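Local coordinates for sensor protein qseC (Escherichia coli, PDB 3JZ3) that autophosphorylates a histidine with ATP as the sensor kinase of the QseB/QseC two-component system, which activates the flagella regulon, at the interface of chains A and B. Sequence-based numbering; all coordinates share one arbitrary frame. Chains: chain A/B, Sensor protein qseC.

Contact 1: the interface of chains A and B. Residues chain A 40-42, 116; chain B 30-32, 43, 46-47, 50.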
loop_
_atom_site.group_PDB
_atom_site.type_symbol
_atom_site.label_atom_id
_atom_site.label_comp_id
_atom_site.label_asym_id
_atom_site.label_seq_id
_atom_site.Cartn_x
_atom_site.Cartn_y
_atom_site.Cartn_z
ATOM N N ALA A 40 11.857 1.649 -8.691
ATOM C CA ALA A 40 10.451 1.261 -9.012
ATOM C C ALA A 40 9.989 0.062 -8.174
ATOM O O ALA A 40 10.055 -1.088 -8.625
ATOM C CB ALA A 40 10.306 0.968 -10.507
ATOM N N LEU A 41 9.531 0.340 -6.954
ATOM C CA LEU A 41 9.006 -0.697 -6.064
ATOM C C LEU A 41 7.574 -1.068 -6.447
ATOM O O LEU A 41 6.841 -0.246 -7.003
ATOM C CB LEU A 41 9.059 -0.236 -4.606
ATOM N N LEU A 42 7.184 -2.306 -6.152
ATOM C CA LEU A 42 5.841 -2.785 -6.469
ATOM C C LEU A 42 5.043 -3.140 -5.216
ATOM O O LEU A 42 5.549 -3.812 -4.312
ATOM C CB LEU A 42 5.905 -3.987 -7.417
ATOM N N LEU A 116 4.746 7.537 -0.574
ATOM C CA LEU A 116 3.554 6.692 -0.529
ATOM C C LEU A 116 2.275 7.500 -0.313
ATOM O O LEU A 116 1.270 7.261 -0.973
ATOM C CB LEU A 116 3.701 5.617 0.551
ATOM C CG LEU A 116 3.209 4.211 0.219
ATOM C CD1 LEU A 116 4.095 3.559 -0.843
ATOM C CD2 LEU A 116 3.173 3.360 1.481
ATOM N N SER B 30 9.922 6.237 -5.463
ATOM C CA SER B 30 8.549 5.965 -5.906
ATOM C C SER B 30 8.164 4.482 -5.883
ATOM O O SER B 30 9.000 3.597 -6.094
ATOM C CB SER B 30 8.297 6.557 -7.300
ATOM O OG SER B 30 8.075 7.955 -7.223
ATOM N N ASP B 31 6.878 4.242 -5.635
ATOM C CA ASP B 31 6.324 2.903 -5.484
ATOM C C ASP B 31 5.048 2.769 -6.320
ATOM O O ASP B 31 4.104 3.546 -6.160
ATOM C CB ASP B 31 6.038 2.639 -3.998
ATOM C CG ASP B 31 5.526 1.234 -3.723
ATOM O OD1 ASP B 31 4.926 0.600 -4.616
ATOM O OD2 ASP B 31 5.713 0.763 -2.582
ATOM N N ASP B 32 5.032 1.777 -7.208
ATOM C CA ASP B 32 3.869 1.493 -8.044
ATOM C C ASP B 32 2.750 0.803 -7.256
ATOM O O ASP B 32 2.990 -0.190 -6.570
ATOM C CB ASP B 32 4.276 0.637 -9.247
ATOM N N GLN B 43 12.230 -5.948 -5.567
ATOM C CA GLN B 43 11.244 -4.896 -5.846
ATOM C C GLN B 43 9.902 -5.105 -5.134
ATOM O O GLN B 43 9.239 -4.134 -4.756
ATOM C CB GLN B 43 11.022 -4.758 -7.357
ATOM N N SER B 46 10.509 -4.583 -1.302
ATOM C CA SER B 46 10.663 -3.145 -1.071
ATOM C C SER B 46 9.319 -2.428 -0.924
ATOM O O SER B 46 9.164 -1.572 -0.053
ATOM C CB SER B 46 11.486 -2.513 -2.199
ATOM O OG SER B 46 11.435 -1.098 -2.146
ATOM N N GLY B 47 8.360 -2.781 -1.779
ATOM C CA GLY B 47 7.005 -2.234 -1.708
ATOM C C GLY B 47 6.353 -2.492 -0.363
ATOM O O GLY B 47 5.811 -1.576 0.263
ATOM N N ARG B 50 8.212 -0.544 2.509
ATOM C CA ARG B 50 7.852 0.869 2.603
ATOM C C ARG B 50 6.466 1.080 3.210
ATOM O O ARG B 50 6.283 1.970 4.036
ATOM C CB ARG B 50 7.921 1.530 1.229
ATOM C CG ARG B 50 9.324 1.651 0.678
ATOM C CD ARG B 50 9.287 1.911 -0.807
ATOM N NE ARG B 50 10.630 1.962 -1.366
ATOM C CZ ARG B 50 10.918 2.357 -2.600
ATOM N NH1 ARG B 50 9.954 2.745 -3.430
ATOM N NH2 ARG B 50 12.182 2.367 -3.003
#
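A:Leu41 and A:Leu42 pair with B:Asp31 and B:Asp32 through two parallel beta bridges, formed in the HisKA (phosphoacceptor) region of this histidine kinase, where strand 41-42 of chain A also lies against B helix 42-61. Backbone hydrogen bonds carry most of the polar contact. B:Asp32 N donates to A:Leu41 O at 2.7 Å, while the return bond from A:Leu41 N to B:Ser30 O is weak. On the helix side, A:Leu42 N reaches B:Gln43 O over 3.1 Å; the bond is almost straight (177° at H), although the donor stands above the carbonyl plane. Because main-chain groups make these bonds, residue type matters little to them.

B:Arg50 may steady the B segment. It rises from the helix on an extended chain, and its NH1 donates to B:Ser30 O at 3.0 Å. This oxygen lies in the guanidinium plane, whereas NH1 sits above the carbonyl plane. B:Ser46 OG lies over one face of the guanidinium, near its rim. A long, flat, charged arginine can thus span from helix to strand.

Apolar contacts gather round A:Leu41 CB, the last side-chain atom modelled there. It lies 3.8 Å from B:Arg50 CZ and 4.1 Å from B:Gly47 CA, where the glycine has no side chain to hold the strand away from the helix. On the opposite side of B:Asp31 from A:Leu41, A:Leu116 on helix A:115-131 extends CD1 to 3.8 Å from B:Asp31 CB. The carboxylate, with CG anti to the backbone N (chi1 -177°), is carried in between A:Leu116 and A:Leu41. Its OD1 lies 3.2 Å from A:Leu41 O, two acceptors facing each other, a doubtful detail of the model.

Contact 2: the interface of chains A and B. Residues chain A 58-59, 61-62, 64, 70; chain B 58, 61-62.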
loop_
_atom_site.group_PDB
_atom_site.type_symbol
_atom_site.label_atom_id
_atom_site.label_comp_id
_atom_site.label_asym_id
_atom_site.label_seq_id
_atom_site.Cartn_x
_atom_site.Cartn_y
_atom_site.Cartn_z
ATOM N N LEU A 58 -5.621 6.522 10.118
ATOM C CA LEU A 58 -4.360 6.432 10.848
ATOM C C LEU A 58 -3.639 7.781 10.945
ATOM O O LEU A 58 -3.026 8.084 11.970
ATOM C CB LEU A 58 -3.445 5.361 10.250
ATOM C CG LEU A 58 -3.863 3.887 10.389
ATOM C CD1 LEU A 58 -2.751 2.977 9.896
ATOM C CD2 LEU A 58 -4.250 3.519 11.819
ATOM N N LEU A 59 -3.728 8.588 9.886
ATOM C CA LEU A 59 -3.171 9.942 9.890
ATOM C C LEU A 59 -3.904 10.857 10.862
ATOM O O LEU A 59 -3.281 11.649 11.568
ATOM C CB LEU A 59 -3.206 10.556 8.487
ATOM C CG LEU A 59 -2.023 10.307 7.549
ATOM C CD1 LEU A 59 -2.345 10.833 6.166
ATOM C CD2 LEU A 59 -0.757 10.959 8.082
ATOM N N LEU A 61 -5.801 9.891 13.528
ATOM C CA LEU A 61 -5.627 9.411 14.899
ATOM C C LEU A 61 -4.223 9.659 15.453
ATOM O O LEU A 61 -4.028 9.671 16.669
ATOM C CB LEU A 61 -5.983 7.927 15.004
ATOM C CG LEU A 61 -7.466 7.548 14.977
ATOM C CD1 LEU A 61 -7.624 6.051 14.784
ATOM C CD2 LEU A 61 -8.172 8.005 16.246
ATOM N N SER A 62 -3.252 9.851 14.563
ATOM C CA SER A 62 -1.893 10.198 14.979
ATOM C C SER A 62 -1.746 11.705 15.221
ATOM O O SER A 62 -0.769 12.147 15.833
ATOM C CB SER A 62 -0.863 9.703 13.958
ATOM O OG SER A 62 -1.027 10.348 12.709
ATOM N N LEU A 64 -0.898 14.099 13.340
ATOM C CA LEU A 64 0.430 14.460 12.864
ATOM C C LEU A 64 0.431 15.832 12.194
ATOM O O LEU A 64 -0.468 16.149 11.416
ATOM C CB LEU A 64 0.930 13.389 11.895
ATOM C CG LEU A 64 2.421 13.284 11.580
ATOM C CD1 LEU A 64 3.226 12.809 12.785
ATOM C CD2 LEU A 64 2.596 12.337 10.420
ATOM N N LEU A 70 8.556 11.597 9.866
ATOM C CA LEU A 70 7.913 10.460 9.211
ATOM C C LEU A 70 8.927 9.576 8.497
ATOM O O LEU A 70 9.884 10.072 7.898
ATOM C CB LEU A 70 6.879 10.931 8.193
ATOM C CG LEU A 70 5.393 11.006 8.538
ATOM C CD1 LEU A 70 4.641 11.508 7.317
ATOM C CD2 LEU A 70 4.837 9.657 8.985
ATOM N N LEU B 58 2.463 4.917 11.886
ATOM C CA LEU B 58 1.132 5.489 12.093
ATOM C C LEU B 58 0.307 4.732 13.138
ATOM O O LEU B 58 -0.467 5.343 13.877
ATOM C CB LEU B 58 0.366 5.598 10.770
ATOM C CG LEU B 58 0.904 6.579 9.722
ATOM C CD1 LEU B 58 0.043 6.543 8.467
ATOM C CD2 LEU B 58 0.992 7.996 10.264
ATOM N N LEU B 61 1.887 5.831 16.632
ATOM C CA LEU B 61 1.544 7.216 16.972
ATOM C C LEU B 61 0.075 7.379 17.337
ATOM O O LEU B 61 -0.263 8.164 18.225
ATOM C CB LEU B 61 1.912 8.176 15.835
ATOM C CG LEU B 61 3.378 8.272 15.408
ATOM C CD1 LEU B 61 3.523 9.238 14.248
ATOM C CD2 LEU B 61 4.269 8.687 16.568
ATOM N N SER B 62 -0.789 6.631 16.654
ATOM C CA SER B 62 -2.229 6.643 16.926
ATOM C C SER B 62 -2.584 5.873 18.201
ATOM O O SER B 62 -3.726 5.931 18.667
ATOM C CB SER B 62 -2.993 6.061 15.737
ATOM O OG SER B 62 -2.574 4.735 15.468
#
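A:Leu58 and B:Leu58 meet base to base, CB to CB at 3.9 Å, where the helices A:48-62 and B:42-61 pack together in the HisKA region, the segment through which histidine kinases typically dimerise as a four-helix bundle; the assembly seen here need not be the complete one. No N or O of one chain comes within bonding reach of the other, and the contact is made by carbon groups. The two side chains cross obliquely. Each has CG anti to its carbonyl carbon (chi1 -68° in A, -66° in B), and CD1 of either one lies against CB of the other. B:Leu58 also turns its second methyl, CD2, toward A:Leu59 CD2 at 4.1 Å, with A:Ser62 OG nearby. Branched and purely apolar, leucine fills such a helix-helix seam without needing polar partners.

One turn further on, leucine and serine exchange places across the approximate symmetry. A:Leu61 CB rests on B:Ser62 CB at 3.6 Å, and A:Ser62 CB on B:Leu61 CB at 3.7 Å. The tip of B:Leu61 is directed elsewhere, its CD1 meeting A:Leu64 CD1 at 3.9 Å, methyl to methyl.

Serine suits this place because it is small and can satisfy its own hydroxyl. Both Ser62 side chains hold OG between the backbone N and the carbonyl carbon (chi1 64° in A), which folds the hydroxyl back toward its own helix. B:Ser62 OG donates to B:Leu58 O at 2.7 Å, in the carbonyl plane and on a lone pair. A:Ser62 OG approaches A:Leu58 O likewise, and A:Leu59 O at 2.8 Å from above its carbonyl plane; its one hydroxyl hydrogen must be shared or alternate between them.

Contact 1 and contact 2 lie about 21 Å apart, measured between the centres of their C-alpha atoms, and share helix B:42-61, which contributes B:Gln43 to B:Arg50 in its first half and B:Leu58 and B:Leu61 at its end. Contact 2 is partly reciprocal, whereas contact 1 sets different segments of the two chains together, in keeping with an interface that is not an exact two-fold. Contact 2 may be nearer to the dimer expected of the family, and contact 1 may reflect the crystallised fragment, but the structure alone does not show this. The phosphoacceptor His11 is modelled in neither chain.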